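Local coordinates for protein proline iminopeptidase (Streptomyces halstedii, PDB 3WMR) that probably hydrolyses amide bonds, with assigned release of N-terminal proline from peptides, and has a hydrophobic tunnel for polyketide substrates, at residues 67-70 with 75-78; 35-40 with 58-63. All blocks are in the same frame, centred on the assembly; numbering follows the deposited sequence.

Contact 1: 67-70 with 75-78; sequences TSLT and PVVH
Thr70 and Val76 meet methyl to methyl, their side chains crossing at about a right angle. The two branches leaving CB of Thr70 do opposite jobs. With chi1 at 63°, Thr70 OG1 sits between the backbone N and the carbonyl carbon and turns back into its own loop, where it donates to Thr67 O at 2.7 Å, almost in line with the carbonyl (165° at the oxygen). Thr67 O also takes the backbone N-H of Thr70, so two donors grip it. The other branch, Thr70 CG2, points at the strand: it lies 3.8 Å from Val76 CG2 and 4.1 Å from Val76 N. Val76 CG2 also touches Leu69 CB at 4.0 Å, while Leu69 also packs against helix 300-312. Further along, Thr67 CG2 approaches His78 CE1 obliquely at 4.0 Å; the His78 ring is held by NE2, bonded to Leu63 O. With an alanine at Thr70, the Val76 methyl would probably face a gap and Thr67 O would lose its hydroxyl donor. No hydrogen bond joins 67-70 to 75-78: the loop secures its own turn with polar atoms and rests on strand 76-80 through carbon contacts, mostly of methyl groups.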
loop_
_atom_site.group_PDB
_atom_site.type_symbol
_atom_site.label_atom_id
_atom_site.label_comp_id
_atom_site.label_asym_id
_atom_site.label_seq_id
_atom_site.Cartn_x
_atom_site.Cartn_y
_atom_site.Cartn_z
ATOM N N THR A 67 -13.033 2.060 6.633
ATOM C CA THR A 67 -13.881 2.780 7.596
ATOM C C THR A 67 -14.769 1.816 8.389
ATOM O O THR A 67 -15.292 2.188 9.422
ATOM C CB THR A 67 -14.788 3.822 6.918
ATOM O OG1 THR A 67 -15.571 3.177 5.917
ATOM C CG2 THR A 67 -13.961 4.946 6.274
ATOM N N SER A 68 -14.942 0.584 7.914
ATOM C CA SER A 68 -15.675 -0.422 8.677
ATOM C C SER A 68 -15.103 -0.616 10.076
ATOM O O SER A 68 -15.838 -0.864 11.018
ATOM C CB SER A 68 -15.696 -1.763 7.939
ATOM O OG SER A 68 -14.407 -2.370 7.912
ATOM N N LEU A 69 -13.785 -0.507 10.227
ATOM C CA LEU A 69 -13.179 -0.668 11.545
ATOM C C LEU A 69 -13.724 0.270 12.631
ATOM O O LEU A 69 -13.702 -0.093 13.811
ATOM C CB LEU A 69 -11.640 -0.531 11.460
ATOM C CG LEU A 69 -10.948 -1.403 10.408
ATOM C CD1 LEU A 69 -9.466 -1.054 10.363
ATOM C CD2 LEU A 69 -11.139 -2.883 10.675
ATOM N N THR A 70 -14.223 1.454 12.244
ATOM C CA THR A 70 -14.818 2.391 13.213
ATOM C C THR A 70 -16.084 1.801 13.853
ATOM O O THR A 70 -16.492 2.219 14.925
ATOM C CB THR A 70 -15.144 3.771 12.602
ATOM O OG1 THR A 70 -16.134 3.623 11.569
ATOM C CG2 THR A 70 -13.892 4.420 12.029
ATOM N N PRO A 75 -10.717 4.509 15.506
ATOM C CA PRO A 75 -10.544 5.641 14.600
ATOM C C PRO A 75 -9.663 5.254 13.426
ATOM O O PRO A 75 -8.677 4.517 13.601
ATOM C CB PRO A 75 -9.819 6.702 15.453
ATOM C CG PRO A 75 -9.711 6.159 16.831
ATOM C CD PRO A 75 -9.918 4.675 16.739
ATOM N N VAL A 76 -10.017 5.736 12.236
ATOM C CA VAL A 76 -9.280 5.409 11.034
ATOM C C VAL A 76 -8.837 6.688 10.306
ATOM O O VAL A 76 -9.669 7.561 10.003
ATOM C CB VAL A 76 -10.111 4.501 10.115
ATOM C CG1 VAL A 76 -9.360 4.194 8.834
ATOM C CG2 VAL A 76 -10.469 3.199 10.826
ATOM N N VAL A 77 -7.530 6.787 10.045
ATOM C CA VAL A 77 -6.939 7.920 9.355
ATOM C C VAL A 77 -6.497 7.517 7.954
ATOM O O VAL A 77 -5.529 6.744 7.795
ATOM C CB VAL A 77 -5.738 8.502 10.128
ATOM C CG1 VAL A 77 -5.143 9.694 9.385
ATOM C CG2 VAL A 77 -6.156 8.899 11.546
ATOM N N HIS A 78 -7.240 7.997 6.945
ATOM C CA HIS A 78 -6.810 7.900 5.547
ATOM C C HIS A 78 -6.026 9.149 5.199
ATOM O O HIS A 78 -6.348 10.229 5.690
ATOM C CB HIS A 78 -7.990 7.808 4.577
ATOM C CG HIS A 78 -8.700 6.495 4.598
ATOM N ND1 HIS A 78 -9.627 6.167 5.563
ATOM C CD2 HIS A 78 -8.657 5.445 3.748
ATOM C CE1 HIS A 78 -10.106 4.961 5.320
ATOM N NE2 HIS A 78 -9.534 4.502 4.225
#

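Contact 2: 35-40 with 58-63; sequences WYRVTG and STHDYL
Trp35 and His60 are brought together by two different first torsions. In Trp35, CG stands anti to the backbone N (chi1 -174°), which carries the indole from strand 32-39 toward the loop; in His60, CG lies between the backbone N and the carbonyl carbon (chi1 81°), which sends the imidazole back to the strand. The far rim of the six-membered indole ring comes over one face of the imidazole, Trp35 CZ3 reaching His60 CE1 at 3.4 Å, with Trp35 CH2 beside it at 3.7 Å from the same CE1. Ring centroids are 4.9 Å apart and the planes meet at 33°, an oblique pairing. Asp61 CG covers the opposite face, 3.7 Å above the ring plane near its rim.

Both imidazole nitrogens have partners. ND1 bonds to Asp80 OD1 on the neighbouring strand 76-80, which fixes the ring's rotation. His60 NE2 is 2.7 Å from a water that accepts from Arg37 NE at 2.9 Å, so the water links the two side chains; Arg37 NE and His60 NE2 themselves stay 4.4 Å apart. The water meets the Arg37 guanidinium at its edge and in its plane, as does Thr39 OG1, weakly bonded to NH1. Asp80 would tend to favour a positive charge on His60 and Arg37 to oppose it. Within the loop, Thr59 OG1 donates to Asp61 OD2, met on its anti side.

Segment 58-63 directly follows an HGGPG sequence, which in S33 peptidases is associated with the oxyanion hole, and Tyr62 OH bonds to Gly54 N and Gln125 OE1. The contact joins the loop after strand 49-52 to strand 32-39, one of the antiparallel N-terminal strands of the alpha/beta hydrolase sheet.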
loop_
_atom_site.group_PDB
_atom_site.type_symbol
_atom_site.label_atom_id
_atom_site.label_comp_id
_atom_site.label_asym_id
_atom_site.label_seq_id
_atom_site.Cartn_x
_atom_site.Cartn_y
_atom_site.Cartn_z
ATOM N N TRP A 35 -2.858 15.976 2.496
ATOM C CA TRP A 35 -4.300 15.823 2.698
ATOM C C TRP A 35 -4.634 14.572 3.497
ATOM O O TRP A 35 -4.078 13.495 3.246
ATOM C CB TRP A 35 -5.027 15.748 1.357
ATOM C CG TRP A 35 -6.527 15.732 1.485
ATOM C CD1 TRP A 35 -7.368 16.823 1.487
ATOM C CD2 TRP A 35 -7.367 14.580 1.643
ATOM N NE1 TRP A 35 -8.674 16.414 1.646
ATOM C CE2 TRP A 35 -8.702 15.044 1.734
ATOM C CE3 TRP A 35 -7.124 13.203 1.717
ATOM C CZ2 TRP A 35 -9.788 14.175 1.900
ATOM C CZ3 TRP A 35 -8.198 12.344 1.878
ATOM C CH2 TRP A 35 -9.521 12.836 1.975
ATOM N N TYR A 36 -5.585 14.711 4.422
ATOM C CA TYR A 36 -5.989 13.625 5.324
ATOM C C TYR A 36 -7.497 13.603 5.552
ATOM O O TYR A 36 -8.223 14.540 5.213
ATOM C CB TYR A 36 -5.292 13.780 6.685
ATOM C CG TYR A 36 -5.907 14.893 7.512
ATOM C CD1 TYR A 36 -5.481 16.208 7.360
ATOM C CD2 TYR A 36 -6.943 14.636 8.411
ATOM C CE1 TYR A 36 -6.057 17.240 8.084
ATOM C CE2 TYR A 36 -7.525 15.660 9.140
ATOM C CZ TYR A 36 -7.075 16.960 8.969
ATOM O OH TYR A 36 -7.626 17.988 9.684
ATOM N N ARG A 37 -7.944 12.537 6.194
ATOM C CA ARG A 37 -9.337 12.378 6.589
ATOM C C ARG A 37 -9.404 11.427 7.800
ATOM O O ARG A 37 -8.762 10.367 7.799
ATOM C CB ARG A 37 -10.119 11.838 5.384
ATOM C CG ARG A 37 -11.220 10.846 5.693
ATOM C CD ARG A 37 -11.255 9.703 4.697
ATOM N NE ARG A 37 -12.490 9.694 3.928
ATOM C CZ ARG A 37 -13.653 9.185 4.334
ATOM N NH1 ARG A 37 -13.793 8.621 5.525
ATOM N NH2 ARG A 37 -14.694 9.241 3.522
ATOM N N VAL A 38 -10.173 11.802 8.822
ATOM C CA VAL A 38 -10.413 10.942 9.980
ATOM C C VAL A 38 -11.847 10.435 9.957
ATOM O O VAL A 38 -12.792 11.200 9.690
ATOM C CB VAL A 38 -10.178 11.684 11.312
ATOM C CG1 VAL A 38 -10.404 10.745 12.488
ATOM C CG2 VAL A 38 -8.778 12.290 11.363
ATOM N N THR A 39 -12.011 9.143 10.220
ATOM C CA THR A 39 -13.333 8.570 10.445
ATOM C C THR A 39 -13.391 8.095 11.891
ATOM O O THR A 39 -12.442 7.472 12.382
ATOM C CB THR A 39 -13.622 7.421 9.474
ATOM O OG1 THR A 39 -13.249 7.822 8.151
ATOM C CG2 THR A 39 -15.093 7.066 9.496
ATOM N N GLY A 40 -14.490 8.420 12.573
ATOM C CA GLY A 40 -14.635 8.157 14.008
ATOM C C GLY A 40 -13.988 9.248 14.846
ATOM O O GLY A 40 -13.662 10.321 14.339
ATOM N N SER A 58 -0.133 6.269 -5.434
ATOM C CA SER A 58 -1.527 5.885 -5.459
ATOM C C SER A 58 -2.287 6.890 -4.567
ATOM O O SER A 58 -1.770 7.975 -4.278
ATOM C CB SER A 58 -1.653 4.439 -4.987
ATOM O OG SER A 58 -2.989 3.993 -5.053
ATOM N N THR A 59 -3.513 6.571 -4.167
ATOM C CA THR A 59 -4.251 7.435 -3.266
ATOM C C THR A 59 -4.975 6.588 -2.231
ATOM O O THR A 59 -5.022 5.363 -2.340
ATOM C CB THR A 59 -5.248 8.354 -4.018
ATOM O OG1 THR A 59 -6.259 7.565 -4.680
ATOM C CG2 THR A 59 -4.526 9.240 -5.026
ATOM N N HIS A 60 -5.534 7.252 -1.228
ATOM C CA HIS A 60 -6.248 6.580 -0.136
ATOM C C HIS A 60 -7.552 5.931 -0.573
ATOM O O HIS A 60 -8.102 5.098 0.150
ATOM C CB HIS A 60 -6.622 7.583 0.956
ATOM C CG HIS A 60 -7.863 8.372 0.644
ATOM N ND1 HIS A 60 -7.861 9.466 -0.197
ATOM C CD2 HIS A 60 -9.150 8.201 1.032
ATOM C CE1 HIS A 60 -9.092 9.938 -0.308
ATOM N NE2 HIS A 60 -9.892 9.184 0.426
ATOM N N ASP A 61 -8.059 6.338 -1.734
ATOM C CA ASP A 61 -9.460 6.070 -2.122
ATOM C C ASP A 61 -9.825 4.595 -2.117
ATOM O O ASP A 61 -10.857 4.217 -1.578
ATOM C CB ASP A 61 -9.766 6.662 -3.510
ATOM C CG ASP A 61 -9.618 8.163 -3.545
ATOM O OD1 ASP A 61 -10.653 8.867 -3.529
ATOM O OD2 ASP A 61 -8.465 8.639 -3.592
ATOM N N TYR A 62 -8.982 3.761 -2.716
ATOM C CA TYR A 62 -9.215 2.300 -2.747
ATOM C C TYR A 62 -9.199 1.629 -1.362
ATOM O O TYR A 62 -9.593 0.474 -1.235
ATOM C CB TYR A 62 -8.216 1.604 -3.691
ATOM C CG TYR A 62 -6.835 1.349 -3.076
ATOM C CD1 TYR A 62 -5.923 2.381 -2.933
ATOM C CD2 TYR A 62 -6.449 0.068 -2.658
ATOM C CE1 TYR A 62 -4.676 2.170 -2.363
ATOM C CE2 TYR A 62 -5.179 -0.156 -2.094
ATOM C CZ TYR A 62 -4.306 0.907 -1.945
ATOM O OH TYR A 62 -3.058 0.738 -1.384
ATOM N N LEU A 63 -8.736 2.345 -0.332
ATOM C CA LEU A 63 -8.741 1.825 1.040
ATOM C C LEU A 63 -9.975 2.246 1.840
ATOM O O LEU A 63 -10.043 1.959 3.039
ATOM C CB LEU A 63 -7.467 2.265 1.788
ATOM C CG LEU A 63 -6.155 1.676 1.277
ATOM C CD1 LEU A 63 -4.973 2.228 2.054
ATOM C CD2 LEU A 63 -6.157 0.160 1.359
HETATM O O HOH W 1 -12.284 10.325 1.116
#

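The centres of contact 1 and contact 2 lie about 9 Å apart, on the same side of the chain's centre and at the same region of the sheet. Strand 32-39, used by contact 2, runs antiparallel beside strand 76-80, used by contact 1, and Val76 O and Thr39 N probably share a hydrogen bond at 2.8 Å. Along the chain they come in series: contact 2 closes at residue 63, and contact 1 opens at residue 67. Both therefore pin the long connection between strands 49-52 and 76-80, first to strand 32-39 and then to strand 76-80 itself. Thr67 CG2, packing 3.5 Å from Thr39 OG1, joins the two neighbourhoods directly.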